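Local coordinates for protein putative NAD-dependent epimerase/dehydratase (PDB 3E8X) that is of unknown function but binds NADP and is probably an epimerase, dehydratase or related enzyme of the short-chain dehydrogenase/reductase type, at residues L74-F78 with G110-T114; F90-S94 with I106-A111; V129-V135 with Y147-R152; D164-P170 with I214-V220. All blocks are in the same frame, centred on the assembly; numbering follows the deposited sequence.

The contacts follow the chain through a Rossmann-type fold. Contact 1 closes the long excursion from the loop after strand 68-71 back to helix 100-121. Contact 2 opens within that excursion, at the end of strand 87-90, and closes on the same helix, sharing Gly110 and Ala111 with contact 1. The two touch through Leu74 and Phe90. Contact 3 then joins the loop after strand 125-129 to helix 145-160. It meets contact 2 through Phe90 and Val129. Contact 4 is last and crosses 43 intervening residues to pair strand 164-174 with strand 216-223. It touches contact 3 through Ser130 and Val168. NADP runs past contacts 1 to 3 and reaches Pro170 of contact 4.

Contact 1: L74-F78 with G110-T114; sequences LEEDF and GAIKT. With NAP (NADP nicotinamide-adenine-dinucleotide phosphate), chain B.
Leu74 and Phe78 of a loop lie against one flank of helix 100-121, where they meet Gly110, Lys113 and Thr114. The tight part is apolar. CD2 of Leu74 lies 3.8 Å above one face of the Phe78 ring, toward its rim. Lys113 CB comes to the edge of the Phe78 ring, 3.8 Å from CZ. Gly110 lets Leu74 come close, since a CB on it would be tight against CD1 of the leucine. Met51 of the sheet packs on both loop side chains, and Phe90 packs on Leu74.

The other side is looser and more polar. Glu76 and Asp77 are exposed and stay away from the helix. Glu75 turns off to a salt bridge with Lys102. Lys113 crosses to the loop with its chain bent at chi3 (-72°), which brings NZ to the carbonyl oxygen of Leu74. That bond is 2.7 Å long and lies in the carbonyl plane, with a C=O...N angle of 156°. NZ also has a weak, long ion pair with Asp138 of the second subunit.

Leu74 borders the cofactor too. Its N is 3.1 Å from N1A of NADP, and its CG is 3.6 Å from the same atom. The lysine bond is thus consistent with steadying the backbone of a residue beside the adenine, probably as a charged donor to a neutral carbonyl.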
# COMPACT_ATOMS: atom_id res chain seq x y z
N LEU A 74 7.32 7.99 -13.22
CA LEU A 74 6.67 6.85 -12.54
C LEU A 74 5.12 6.86 -12.60
O LEU A 74 4.48 5.84 -12.32
CB LEU A 74 7.13 6.77 -11.07
CG LEU A 74 8.58 6.33 -10.77
CD1 LEU A 74 8.95 6.60 -9.27
CD2 LEU A 74 8.77 4.86 -11.18
N GLU A 75 4.53 8.01 -12.92
CA GLU A 75 3.11 8.16 -13.03
C GLU A 75 2.59 7.90 -14.45
O GLU A 75 1.39 7.85 -14.66
CB GLU A 75 2.70 9.55 -12.55
CG GLU A 75 3.05 9.79 -11.08
CD GLU A 75 2.47 11.06 -10.52
OE1 GLU A 75 3.05 12.12 -10.77
OE2 GLU A 75 1.44 10.98 -9.80
N GLU A 76 3.49 7.72 -15.41
CA GLU A 76 3.14 7.43 -16.78
C GLU A 76 3.73 6.09 -17.17
O GLU A 76 4.20 5.36 -16.31
CB GLU A 76 3.65 8.57 -17.66
CG GLU A 76 2.96 9.89 -17.32
CD GLU A 76 3.50 11.11 -18.02
OE1 GLU A 76 4.55 11.03 -18.70
OE2 GLU A 76 2.85 12.17 -17.86
N ASP A 77 3.67 5.72 -18.44
CA ASP A 77 4.31 4.49 -18.92
C ASP A 77 5.83 4.71 -18.96
O ASP A 77 6.33 5.48 -19.75
CB ASP A 77 3.78 4.16 -20.31
CG ASP A 77 4.19 2.79 -20.80
OD1 ASP A 77 5.19 2.22 -20.31
OD2 ASP A 77 3.50 2.29 -21.71
N PHE A 78 6.56 4.04 -18.09
CA PHE A 78 8.01 4.22 -18.05
C PHE A 78 8.80 2.96 -18.43
O PHE A 78 10.01 2.88 -18.14
CB PHE A 78 8.43 4.74 -16.66
CG PHE A 78 8.04 3.82 -15.52
CD1 PHE A 78 8.89 2.84 -15.08
CD2 PHE A 78 6.83 3.96 -14.89
CE1 PHE A 78 8.53 1.98 -14.05
CE2 PHE A 78 6.47 3.13 -13.87
CZ PHE A 78 7.32 2.15 -13.44
N GLY A 110 4.55 3.62 -7.23
CA GLY A 110 5.70 3.71 -8.15
C GLY A 110 6.72 2.59 -7.98
O GLY A 110 7.19 2.02 -8.96
N ALA A 111 7.05 2.27 -6.73
CA ALA A 111 7.94 1.18 -6.39
C ALA A 111 7.37 -0.14 -6.81
O ALA A 111 8.08 -0.96 -7.39
CB ALA A 111 8.30 1.18 -4.87
N ILE A 112 6.09 -0.34 -6.52
CA ILE A 112 5.38 -1.55 -6.93
C ILE A 112 5.42 -1.77 -8.44
O ILE A 112 5.72 -2.88 -8.89
CB ILE A 112 3.91 -1.59 -6.41
CG1 ILE A 112 3.92 -1.77 -4.86
CG2 ILE A 112 3.11 -2.67 -7.21
CD1 ILE A 112 2.48 -1.71 -4.16
N LYS A 113 5.15 -0.73 -9.21
CA LYS A 113 5.28 -0.82 -10.65
C LYS A 113 6.73 -1.06 -11.13
O LYS A 113 6.91 -1.72 -12.14
CB LYS A 113 4.65 0.40 -11.33
CG LYS A 113 3.09 0.57 -11.08
CD LYS A 113 2.46 1.71 -11.86
CE LYS A 113 2.88 3.10 -11.31
NZ LYS A 113 2.25 4.28 -12.04
N THR A 114 7.74 -0.52 -10.44
CA THR A 114 9.15 -0.71 -10.84
C THR A 114 9.57 -2.16 -10.65
O THR A 114 10.31 -2.73 -11.46
CB THR A 114 10.16 0.20 -10.05
OG1 THR A 114 10.18 -0.17 -8.65
CG2 THR A 114 9.82 1.65 -10.22
PA NAP B . 15.02 13.42 -2.79
O1A NAP B . 13.61 13.95 -2.51
O2A NAP B . 16.18 14.38 -2.86
O5B NAP B . 14.89 12.50 -4.11
C5B NAP B . 13.63 12.10 -4.69
C4B NAP B . 13.65 12.08 -6.22
O4B NAP B . 12.43 11.44 -6.64
C3B NAP B . 13.67 13.47 -6.91
O3B NAP B . 14.79 13.66 -7.79
C2B NAP B . 12.40 13.51 -7.74
O2B NAP B . 12.49 14.17 -9.02
C1B NAP B . 12.10 12.01 -7.90
N9A NAP B . 10.69 11.82 -8.33
C8A NAP B . 9.60 12.35 -7.76
N7A NAP B . 8.52 11.99 -8.47
C5A NAP B . 8.95 11.22 -9.50
C6A NAP B . 8.31 10.56 -10.55
N6A NAP B . 6.97 10.62 -10.68
N1A NAP B . 9.03 9.87 -11.47
C2A NAP B . 10.36 9.81 -11.35
N3A NAP B . 11.01 10.43 -10.35
C4A NAP B . 10.33 11.14 -9.41
O3 NAP B . 15.35 12.32 -1.62
PN NAP B . 16.80 11.88 -1.02
O1N NAP B . 17.11 12.83 0.10
O2N NAP B . 17.68 11.60 -2.22
O5D NAP B . 16.51 10.54 -0.20
C5D NAP B . 16.34 9.29 -0.87
C4D NAP B . 15.22 8.54 -0.17
O4D NAP B . 15.56 8.25 1.19
C3D NAP B . 13.95 9.37 -0.11
O3D NAP B . 13.22 9.19 -1.34
C2D NAP B . 13.26 8.91 1.18
O2D NAP B . 12.16 8.07 0.95
C1D NAP B . 14.34 8.12 1.95
N1N NAP B . 14.57 8.52 3.37
C2N NAP B . 14.64 9.81 3.77
C3N NAP B . 14.87 10.14 5.12
C7N NAP B . 14.99 11.57 5.60
O7N NAP B . 15.52 11.78 6.71
N7N NAP B . 14.57 12.56 4.80
C4N NAP B . 15.03 9.11 6.05
C5N NAP B . 14.96 7.80 5.62
C6N NAP B . 14.74 7.54 4.28
P2B NAP B . 12.69 15.77 -9.25
O1X NAP B . 14.17 16.02 -9.24
O2X NAP B . 12.08 16.02 -10.63
O3X NAP B . 11.99 16.40 -8.07

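Contact 2: F90-S94 with I106-A111; sequences FAAGS and IDLWGA. With NAP (NADP nicotinamide-adenine-dinucleotide phosphate), chain B.
Phe90 begins the contact with its ring set against Ala111. CB of Ala111 lies over one face, 3.8 Å from the ring centroid, as a CH-pi contact. Ala92 N is above the opposite face, and Ile106 O sits at the edge. With CG anti to the backbone N (chi1 -171°), the ring reaches across to the helix, which makes a wider pi-type turn here. Ala92 brings its CB to 4.3 Å from Ile106 CG2. A water lies between Ala92 O, Asp107 OD1 and hydroxyls O2D and O3D of the nicotinamide ribose. Gly93 donates its N to O4B of the adenosine ribose at 3.3 Å, and a CB on it would clash with NADP O3D. Ser94 N bonds to Asp107 OD2 at 3.0 Å, nearly straight (161°). It comes from the syn side, 25° out of the carboxylate plane. With an alanine in place of Asp107, Ser94 N would probably lose its acceptor and the water one of its partners.

The segment follows strand 87-90, which lies between strands 23-27 and 125-129. Helix 145-160 packs on helix 100-121, with Tyr147 and Lys151 on Asp107 and Ala154 on Ala111. Leu108 meets Leu108 of the second subunit.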
# COMPACT_ATOMS: atom_id res chain seq x y z
N PHE A 90 15.88 1.66 -6.67
CA PHE A 90 14.74 2.54 -6.46
C PHE A 90 15.11 3.58 -5.38
O PHE A 90 15.14 3.27 -4.16
CB PHE A 90 13.47 1.76 -6.08
CG PHE A 90 12.22 2.62 -6.07
CD1 PHE A 90 11.52 2.86 -7.24
CD2 PHE A 90 11.81 3.26 -4.92
CE1 PHE A 90 10.39 3.67 -7.24
CE2 PHE A 90 10.68 4.07 -4.92
CZ PHE A 90 9.99 4.28 -6.07
N ALA A 91 15.42 4.79 -5.84
CA ALA A 91 15.81 5.90 -4.98
C ALA A 91 14.83 7.09 -5.10
O ALA A 91 15.20 8.21 -4.78
CB ALA A 91 17.28 6.33 -5.30
N ALA A 92 13.60 6.83 -5.56
CA ALA A 92 12.60 7.89 -5.79
C ALA A 92 11.76 8.12 -4.55
O ALA A 92 11.64 7.29 -3.65
CB ALA A 92 11.70 7.53 -6.98
N GLY A 93 11.13 9.28 -4.52
CA GLY A 93 10.31 9.67 -3.39
C GLY A 93 9.62 10.96 -3.72
O GLY A 93 10.18 11.81 -4.44
N SER A 94 8.42 11.13 -3.19
CA SER A 94 7.65 12.35 -3.40
C SER A 94 8.26 13.60 -2.68
O SER A 94 8.14 14.75 -3.16
CB SER A 94 6.21 12.10 -2.93
OG SER A 94 6.14 11.94 -1.53
N ILE A 106 4.03 7.67 -5.57
CA ILE A 106 5.46 7.53 -5.90
C ILE A 106 6.13 6.47 -5.01
O ILE A 106 6.54 5.42 -5.49
CB ILE A 106 6.20 8.89 -5.82
CG1 ILE A 106 5.49 9.92 -6.70
CG2 ILE A 106 7.70 8.77 -6.19
CD1 ILE A 106 5.47 9.62 -8.17
N ASP A 107 6.20 6.73 -3.72
CA ASP A 107 6.97 5.88 -2.83
C ASP A 107 6.43 4.45 -2.79
O ASP A 107 7.21 3.50 -2.60
CB ASP A 107 7.03 6.47 -1.39
CG ASP A 107 7.52 7.91 -1.36
OD1 ASP A 107 8.48 8.21 -0.63
OD2 ASP A 107 6.95 8.76 -2.08
N LEU A 108 5.10 4.29 -2.91
CA LEU A 108 4.49 2.97 -2.77
C LEU A 108 4.16 2.39 -4.15
O LEU A 108 4.73 1.37 -4.58
CB LEU A 108 3.26 3.03 -1.88
CG LEU A 108 2.41 1.74 -1.72
CD1 LEU A 108 3.29 0.51 -1.41
CD2 LEU A 108 1.30 1.86 -0.65
N TRP A 109 3.22 3.04 -4.84
CA TRP A 109 2.68 2.53 -6.09
C TRP A 109 3.76 2.54 -7.16
O TRP A 109 3.92 1.58 -7.86
CB TRP A 109 1.45 3.35 -6.48
CG TRP A 109 0.73 2.95 -7.72
CD1 TRP A 109 0.49 3.74 -8.79
CD2 TRP A 109 0.08 1.70 -7.99
NE1 TRP A 109 -0.27 3.06 -9.72
CE2 TRP A 109 -0.52 1.81 -9.25
CE3 TRP A 109 -0.06 0.51 -7.27
CZ2 TRP A 109 -1.28 0.76 -9.83
CZ3 TRP A 109 -0.81 -0.53 -7.84
CH2 TRP A 109 -1.40 -0.39 -9.12
N GLY A 110 4.55 3.62 -7.23
CA GLY A 110 5.70 3.71 -8.15
C GLY A 110 6.72 2.59 -7.98
O GLY A 110 7.19 2.02 -8.96
N ALA A 111 7.05 2.27 -6.73
CA ALA A 111 7.94 1.18 -6.39
C ALA A 111 7.37 -0.14 -6.81
O ALA A 111 8.08 -0.96 -7.39
CB ALA A 111 8.30 1.18 -4.87
PA NAP B . 15.02 13.42 -2.79
O1A NAP B . 13.61 13.95 -2.51
O2A NAP B . 16.18 14.38 -2.86
O5B NAP B . 14.89 12.50 -4.11
C5B NAP B . 13.63 12.10 -4.69
C4B NAP B . 13.65 12.08 -6.22
O4B NAP B . 12.43 11.44 -6.64
C3B NAP B . 13.67 13.47 -6.91
O3B NAP B . 14.79 13.66 -7.79
C2B NAP B . 12.40 13.51 -7.74
O2B NAP B . 12.49 14.17 -9.02
C1B NAP B . 12.10 12.01 -7.90
N9A NAP B . 10.69 11.82 -8.33
C8A NAP B . 9.60 12.35 -7.76
N7A NAP B . 8.52 11.99 -8.47
C5A NAP B . 8.95 11.22 -9.50
C6A NAP B . 8.31 10.56 -10.55
N6A NAP B . 6.97 10.62 -10.68
N1A NAP B . 9.03 9.87 -11.47
C2A NAP B . 10.36 9.81 -11.35
N3A NAP B . 11.01 10.43 -10.35
C4A NAP B . 10.33 11.14 -9.41
O3 NAP B . 15.35 12.32 -1.62
PN NAP B . 16.80 11.88 -1.02
O1N NAP B . 17.11 12.83 0.10
O2N NAP B . 17.68 11.60 -2.22
O5D NAP B . 16.51 10.54 -0.20
C5D NAP B . 16.34 9.29 -0.87
C4D NAP B . 15.22 8.54 -0.17
O4D NAP B . 15.56 8.25 1.19
C3D NAP B . 13.95 9.37 -0.11
O3D NAP B . 13.22 9.19 -1.34
C2D NAP B . 13.26 8.91 1.18
O2D NAP B . 12.16 8.07 0.95
C1D NAP B . 14.34 8.12 1.95
N1N NAP B . 14.57 8.52 3.37
C2N NAP B . 14.64 9.81 3.77
C3N NAP B . 14.87 10.14 5.12
C7N NAP B . 14.99 11.57 5.60
O7N NAP B . 15.52 11.78 6.71
N7N NAP B . 14.57 12.56 4.80
C4N NAP B . 15.03 9.11 6.05
C5N NAP B . 14.96 7.80 5.62
C6N NAP B . 14.74 7.54 4.28
P2B NAP B . 12.69 15.77 -9.25
O1X NAP B . 14.17 16.02 -9.24
O2X NAP B . 12.08 16.02 -10.63
O3X NAP B . 11.99 16.40 -8.07
O HOH W 1 10.85 7.16 -1.26
O HOH W 2 8.63 10.83 0.22

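Contact 3: V129-V135 with Y147-R152; sequences VSSVGTV and YLVAKR. With NAP (NADP nicotinamide-adenine-dinucleotide phosphate), chain B.
The Tyr-x-x-x-Lys spacing of the short-chain dehydrogenase/reductase family is present here as Tyr147 and Lys151 on helix 145-160, facing the loop after strand 125-129. Lys151 NZ donates to Val129 O at 2.9 Å, in the carbonyl plane. The lysine chain is bent at chi2 and chi3 (-59° and -74°), and its CG lies over one face of the Tyr147 ring. Ser131 OG and NADP O2D are both at the edge of that ring. Tyr147 OH and O2D are hydrogen-bonded, with either as possible donor, but the 2.5 Å length is very short and doubtful. Ser131 OG is 3.1 Å from C5N of the nicotinamide and donates to Val132 O.

The loop is packed further on. Leu148 CD2 is 3.5 Å from Val132 O, and a CB on Gly133 would clash with this methyl. Thr134 CG2 meets Lys151 CB at 3.6 Å, while OG1 bonds to Ser131 O nearly along the C=O axis. Arg152 NH1 donates to Thr134 O at 2.9 Å, in the guanidinium plane, and makes a weak bond to Val135 O. NE of the arginine forms a salt bridge with Asp156. A leucine in place of Arg152 would probably deprive Thr134 O of this donor and Asp156 of its opposite charge.

The chemistry places a tyrosine and a serine beside the nicotinamide riboside, consistent with a redox or related site of this family.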
# COMPACT_ATOMS: atom_id res chain seq x y z
N VAL A 129 15.90 1.59 -1.67
CA VAL A 129 16.24 2.59 -0.65
C VAL A 129 14.96 2.85 0.12
O VAL A 129 14.06 3.50 -0.35
CB VAL A 129 16.82 3.88 -1.26
CG1 VAL A 129 17.23 4.86 -0.18
CG2 VAL A 129 17.99 3.53 -2.18
N SER A 130 14.93 2.32 1.32
CA SER A 130 13.82 2.39 2.20
C SER A 130 14.13 3.35 3.35
O SER A 130 14.67 4.43 3.14
CB SER A 130 13.50 0.96 2.69
OG SER A 130 12.34 0.94 3.44
N SER A 131 13.72 2.99 4.56
CA SER A 131 13.88 3.84 5.75
C SER A 131 13.76 2.99 7.03
O SER A 131 13.05 1.99 7.05
CB SER A 131 12.80 4.94 5.76
OG SER A 131 12.88 5.86 6.86
N VAL A 132 14.48 3.38 8.09
CA VAL A 132 14.11 2.95 9.45
C VAL A 132 12.70 3.50 9.78
O VAL A 132 12.22 4.48 9.16
CB VAL A 132 15.12 3.43 10.56
CG1 VAL A 132 16.53 2.95 10.25
CG2 VAL A 132 15.07 4.97 10.70
N GLY A 133 12.05 2.88 10.74
CA GLY A 133 10.67 3.23 11.05
C GLY A 133 9.67 2.25 10.44
O GLY A 133 8.47 2.33 10.70
N THR A 134 10.15 1.34 9.60
CA THR A 134 9.29 0.52 8.77
C THR A 134 8.96 -0.81 9.42
O THR A 134 7.97 -1.42 9.09
CB THR A 134 9.89 0.30 7.38
OG1 THR A 134 11.27 -0.06 7.55
CG2 THR A 134 9.77 1.57 6.55
N VAL A 135 9.78 -1.26 10.35
CA VAL A 135 9.48 -2.51 11.09
C VAL A 135 8.20 -2.36 11.91
O VAL A 135 7.40 -3.30 12.03
CB VAL A 135 10.69 -2.95 11.97
CG1 VAL A 135 10.29 -4.04 12.93
CG2 VAL A 135 11.84 -3.43 11.07
N TYR A 147 4.09 7.89 5.65
CA TYR A 147 5.30 7.66 4.90
C TYR A 147 5.91 6.30 5.25
O TYR A 147 6.24 5.50 4.35
CB TYR A 147 6.31 8.82 5.14
CG TYR A 147 7.68 8.51 4.64
CD1 TYR A 147 8.01 8.61 3.27
CD2 TYR A 147 8.67 8.06 5.53
CE1 TYR A 147 9.29 8.30 2.82
CE2 TYR A 147 9.94 7.75 5.09
CZ TYR A 147 10.26 7.87 3.74
OH TYR A 147 11.55 7.57 3.32
N LEU A 148 6.03 6.02 6.54
CA LEU A 148 6.55 4.75 7.03
C LEU A 148 5.78 3.51 6.58
O LEU A 148 6.36 2.44 6.28
CB LEU A 148 6.65 4.78 8.58
CG LEU A 148 7.56 5.84 9.25
CD1 LEU A 148 7.50 5.78 10.79
CD2 LEU A 148 9.00 5.76 8.72
N VAL A 149 4.46 3.62 6.56
CA VAL A 149 3.58 2.57 5.97
C VAL A 149 3.84 2.45 4.46
O VAL A 149 3.98 1.34 3.95
CB VAL A 149 2.09 2.88 6.24
CG1 VAL A 149 1.15 2.06 5.32
CG2 VAL A 149 1.77 2.72 7.74
N ALA A 150 3.93 3.57 3.74
CA ALA A 150 4.18 3.48 2.30
C ALA A 150 5.48 2.70 2.01
O ALA A 150 5.49 1.77 1.24
CB ALA A 150 4.15 4.84 1.65
N LYS A 151 6.56 3.04 2.73
CA LYS A 151 7.88 2.41 2.58
C LYS A 151 7.86 0.93 2.95
O LYS A 151 8.36 0.10 2.21
CB LYS A 151 8.92 3.15 3.41
CG LYS A 151 9.05 4.63 3.03
CD LYS A 151 9.45 4.84 1.58
CE LYS A 151 10.92 4.52 1.31
NZ LYS A 151 11.29 4.46 -0.17
N ARG A 152 7.23 0.64 4.08
CA ARG A 152 7.03 -0.71 4.55
C ARG A 152 6.32 -1.60 3.54
O ARG A 152 6.75 -2.75 3.30
CB ARG A 152 6.26 -0.70 5.87
CG ARG A 152 5.67 -2.06 6.33
CD ARG A 152 6.69 -3.17 6.57
NE ARG A 152 6.02 -4.33 7.17
CZ ARG A 152 5.71 -4.46 8.46
NH1 ARG A 152 6.10 -3.56 9.35
NH2 ARG A 152 5.05 -5.53 8.87
PA NAP B . 15.02 13.42 -2.79
O1A NAP B . 13.61 13.95 -2.51
O2A NAP B . 16.18 14.38 -2.86
O5B NAP B . 14.89 12.50 -4.11
C5B NAP B . 13.63 12.10 -4.69
C4B NAP B . 13.65 12.08 -6.22
O4B NAP B . 12.43 11.44 -6.64
C3B NAP B . 13.67 13.47 -6.91
O3B NAP B . 14.79 13.66 -7.79
C2B NAP B . 12.40 13.51 -7.74
O2B NAP B . 12.49 14.17 -9.02
C1B NAP B . 12.10 12.01 -7.90
N9A NAP B . 10.69 11.82 -8.33
C8A NAP B . 9.60 12.35 -7.76
N7A NAP B . 8.52 11.99 -8.47
C5A NAP B . 8.95 11.22 -9.50
C6A NAP B . 8.31 10.56 -10.55
N6A NAP B . 6.97 10.62 -10.68
N1A NAP B . 9.03 9.87 -11.47
C2A NAP B . 10.36 9.81 -11.35
N3A NAP B . 11.01 10.43 -10.35
C4A NAP B . 10.33 11.14 -9.41
O3 NAP B . 15.35 12.32 -1.62
PN NAP B . 16.80 11.88 -1.02
O1N NAP B . 17.11 12.83 0.10
O2N NAP B . 17.68 11.60 -2.22
O5D NAP B . 16.51 10.54 -0.20
C5D NAP B . 16.34 9.29 -0.87
C4D NAP B . 15.22 8.54 -0.17
O4D NAP B . 15.56 8.25 1.19
C3D NAP B . 13.95 9.37 -0.11
O3D NAP B . 13.22 9.19 -1.34
C2D NAP B . 13.26 8.91 1.18
O2D NAP B . 12.16 8.07 0.95
C1D NAP B . 14.34 8.12 1.95
N1N NAP B . 14.57 8.52 3.37
C2N NAP B . 14.64 9.81 3.77
C3N NAP B . 14.87 10.14 5.12
C7N NAP B . 14.99 11.57 5.60
O7N NAP B . 15.52 11.78 6.71
N7N NAP B . 14.57 12.56 4.80
C4N NAP B . 15.03 9.11 6.05
C5N NAP B . 14.96 7.80 5.62
C6N NAP B . 14.74 7.54 4.28
P2B NAP B . 12.69 15.77 -9.25
O1X NAP B . 14.17 16.02 -9.24
O2X NAP B . 12.08 16.02 -10.63
O3X NAP B . 11.99 16.40 -8.07

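Contact 4: D164-P170 with I214-V220; sequences DYTIVRP and IGKTFEV
Tyr165 has Gly215 CA over one face of its ring, a CH-pi contact 4.0 Å from the centroid. At the ring edge a water joins Tyr165 OH, Gly215 O and Thr217 OG1. The Arg169 guanidinium has Thr217 CG2 3.4 Å above one face, toward the rim. At its edge another water links NH1 to Glu219 OE2, which is hydrogen-bonded to His187 ND1. The arginine chain runs extended past Thr217 (chi2 169°, chi3 165°), and NH2 ends in a salt bridge with Asp155. The Phe218 ring takes Thr166 CG2 at its edge, 3.9 Å from CE2.

The two strands run parallel in the central sheet of a Rossmann-type fold, with an angle of 24° between their axes. Ile167 N bonds to Lys216 O at 2.9 Å and Phe218 N to Ile167 O at 2.9 Å. Arg169 N to Phe218 O and Val220 N to Arg169 O continue the pairing. Val168 CG1 meets Val220 CG1 at 3.7 Å.

On its other side, strand 164-174 pairs with strand 125-129. Ile167 and Thr217 are on the face covered by helix 145-160. Thr166, Phe218 and Pro170, which touches NADP, are on the opposite face, under helix 197-207. Strand 216-223 pairs with strand 181-185.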
# COMPACT_ATOMS: atom_id res chain seq x y z
N ASP A 164 16.34 -10.65 -6.96
CA ASP A 164 17.52 -10.77 -6.12
C ASP A 164 17.71 -9.42 -5.44
O ASP A 164 18.46 -8.57 -5.91
CB ASP A 164 18.74 -11.11 -6.97
CG ASP A 164 18.77 -12.53 -7.44
OD1 ASP A 164 18.04 -13.40 -6.89
OD2 ASP A 164 19.56 -12.78 -8.37
N TYR A 165 17.01 -9.23 -4.34
CA TYR A 165 16.84 -7.91 -3.77
C TYR A 165 17.82 -7.66 -2.64
O TYR A 165 18.32 -8.58 -2.03
CB TYR A 165 15.39 -7.66 -3.29
CG TYR A 165 14.94 -8.48 -2.10
CD1 TYR A 165 15.22 -8.07 -0.80
CD2 TYR A 165 14.21 -9.67 -2.26
CE1 TYR A 165 14.82 -8.81 0.31
CE2 TYR A 165 13.81 -10.44 -1.13
CZ TYR A 165 14.10 -9.98 0.14
OH TYR A 165 13.73 -10.72 1.24
N THR A 166 18.04 -6.38 -2.36
CA THR A 166 18.61 -5.93 -1.07
C THR A 166 17.83 -4.67 -0.73
O THR A 166 17.65 -3.79 -1.59
CB THR A 166 20.12 -5.59 -1.16
OG1 THR A 166 20.85 -6.72 -1.66
CG2 THR A 166 20.65 -5.19 0.23
N ILE A 167 17.37 -4.61 0.51
CA ILE A 167 16.67 -3.45 1.10
C ILE A 167 17.56 -2.78 2.18
O ILE A 167 17.98 -3.39 3.20
CB ILE A 167 15.29 -3.80 1.76
CG1 ILE A 167 14.32 -4.47 0.75
CG2 ILE A 167 14.63 -2.57 2.36
CD1 ILE A 167 13.18 -5.32 1.40
N VAL A 168 17.88 -1.53 1.86
CA VAL A 168 18.71 -0.62 2.69
C VAL A 168 17.77 0.36 3.36
O VAL A 168 17.10 1.13 2.70
CB VAL A 168 19.75 0.12 1.81
CG1 VAL A 168 20.78 0.89 2.67
CG2 VAL A 168 20.44 -0.90 0.88
N ARG A 169 17.74 0.32 4.70
CA ARG A 169 16.92 1.21 5.50
C ARG A 169 17.79 2.23 6.24
O ARG A 169 18.18 1.99 7.38
CB ARG A 169 16.08 0.38 6.50
CG ARG A 169 15.03 -0.45 5.79
CD ARG A 169 14.36 -1.49 6.67
NE ARG A 169 13.16 -1.97 6.00
CZ ARG A 169 12.32 -2.87 6.49
NH1 ARG A 169 12.54 -3.45 7.66
NH2 ARG A 169 11.23 -3.16 5.82
N PRO A 170 18.10 3.38 5.59
CA PRO A 170 18.85 4.38 6.33
C PRO A 170 18.07 4.98 7.48
O PRO A 170 16.83 5.06 7.42
CB PRO A 170 19.17 5.47 5.30
CG PRO A 170 18.59 5.04 4.03
CD PRO A 170 17.80 3.80 4.22
N ILE A 214 22.22 -10.55 -1.44
CA ILE A 214 20.88 -10.90 -1.95
C ILE A 214 19.99 -11.46 -0.84
O ILE A 214 20.44 -12.30 -0.05
CB ILE A 214 20.94 -11.86 -3.15
CG1 ILE A 214 21.56 -11.15 -4.37
CG2 ILE A 214 19.55 -12.47 -3.46
CD1 ILE A 214 22.05 -12.14 -5.48
N GLY A 215 18.74 -10.95 -0.78
CA GLY A 215 17.77 -11.32 0.26
C GLY A 215 17.93 -10.65 1.60
O GLY A 215 17.21 -10.95 2.56
N LYS A 216 18.84 -9.70 1.68
CA LYS A 216 19.16 -8.97 2.91
C LYS A 216 18.37 -7.69 3.06
O LYS A 216 18.29 -6.89 2.14
CB LYS A 216 20.65 -8.59 2.95
CG LYS A 216 21.57 -9.77 2.89
CD LYS A 216 21.68 -10.51 4.17
CE LYS A 216 22.59 -11.74 3.93
NZ LYS A 216 23.22 -12.12 5.22
N THR A 217 17.78 -7.51 4.25
CA THR A 217 17.18 -6.25 4.66
C THR A 217 17.96 -5.78 5.88
O THR A 217 18.08 -6.53 6.87
CB THR A 217 15.65 -6.39 5.01
OG1 THR A 217 14.95 -6.89 3.87
CG2 THR A 217 15.02 -5.04 5.54
N PHE A 218 18.46 -4.54 5.85
CA PHE A 218 19.19 -4.01 7.02
C PHE A 218 19.00 -2.53 7.17
O PHE A 218 18.82 -1.78 6.20
CB PHE A 218 20.72 -4.40 6.96
CG PHE A 218 21.47 -3.75 5.84
CD1 PHE A 218 22.14 -2.56 6.04
CD2 PHE A 218 21.41 -4.28 4.56
CE1 PHE A 218 22.80 -1.92 4.97
CE2 PHE A 218 22.04 -3.65 3.50
CZ PHE A 218 22.74 -2.48 3.71
N GLU A 219 19.14 -2.09 8.42
CA GLU A 219 19.18 -0.66 8.78
C GLU A 219 20.64 -0.17 8.85
O GLU A 219 21.54 -0.93 9.18
CB GLU A 219 18.41 -0.42 10.08
CG GLU A 219 16.93 -0.84 9.97
CD GLU A 219 16.17 -0.83 11.30
OE1 GLU A 219 16.70 -0.29 12.31
OE2 GLU A 219 15.04 -1.38 11.32
N VAL A 220 20.86 1.09 8.48
CA VAL A 220 22.22 1.65 8.40
C VAL A 220 22.28 3.07 8.95
O VAL A 220 21.46 3.93 8.57
CB VAL A 220 22.84 1.49 6.96
CG1 VAL A 220 22.05 2.22 5.85
CG2 VAL A 220 24.36 1.82 7.01
O HOH W 3 14.97 -9.64 3.72
O HOH W 4 14.87 -3.33 9.42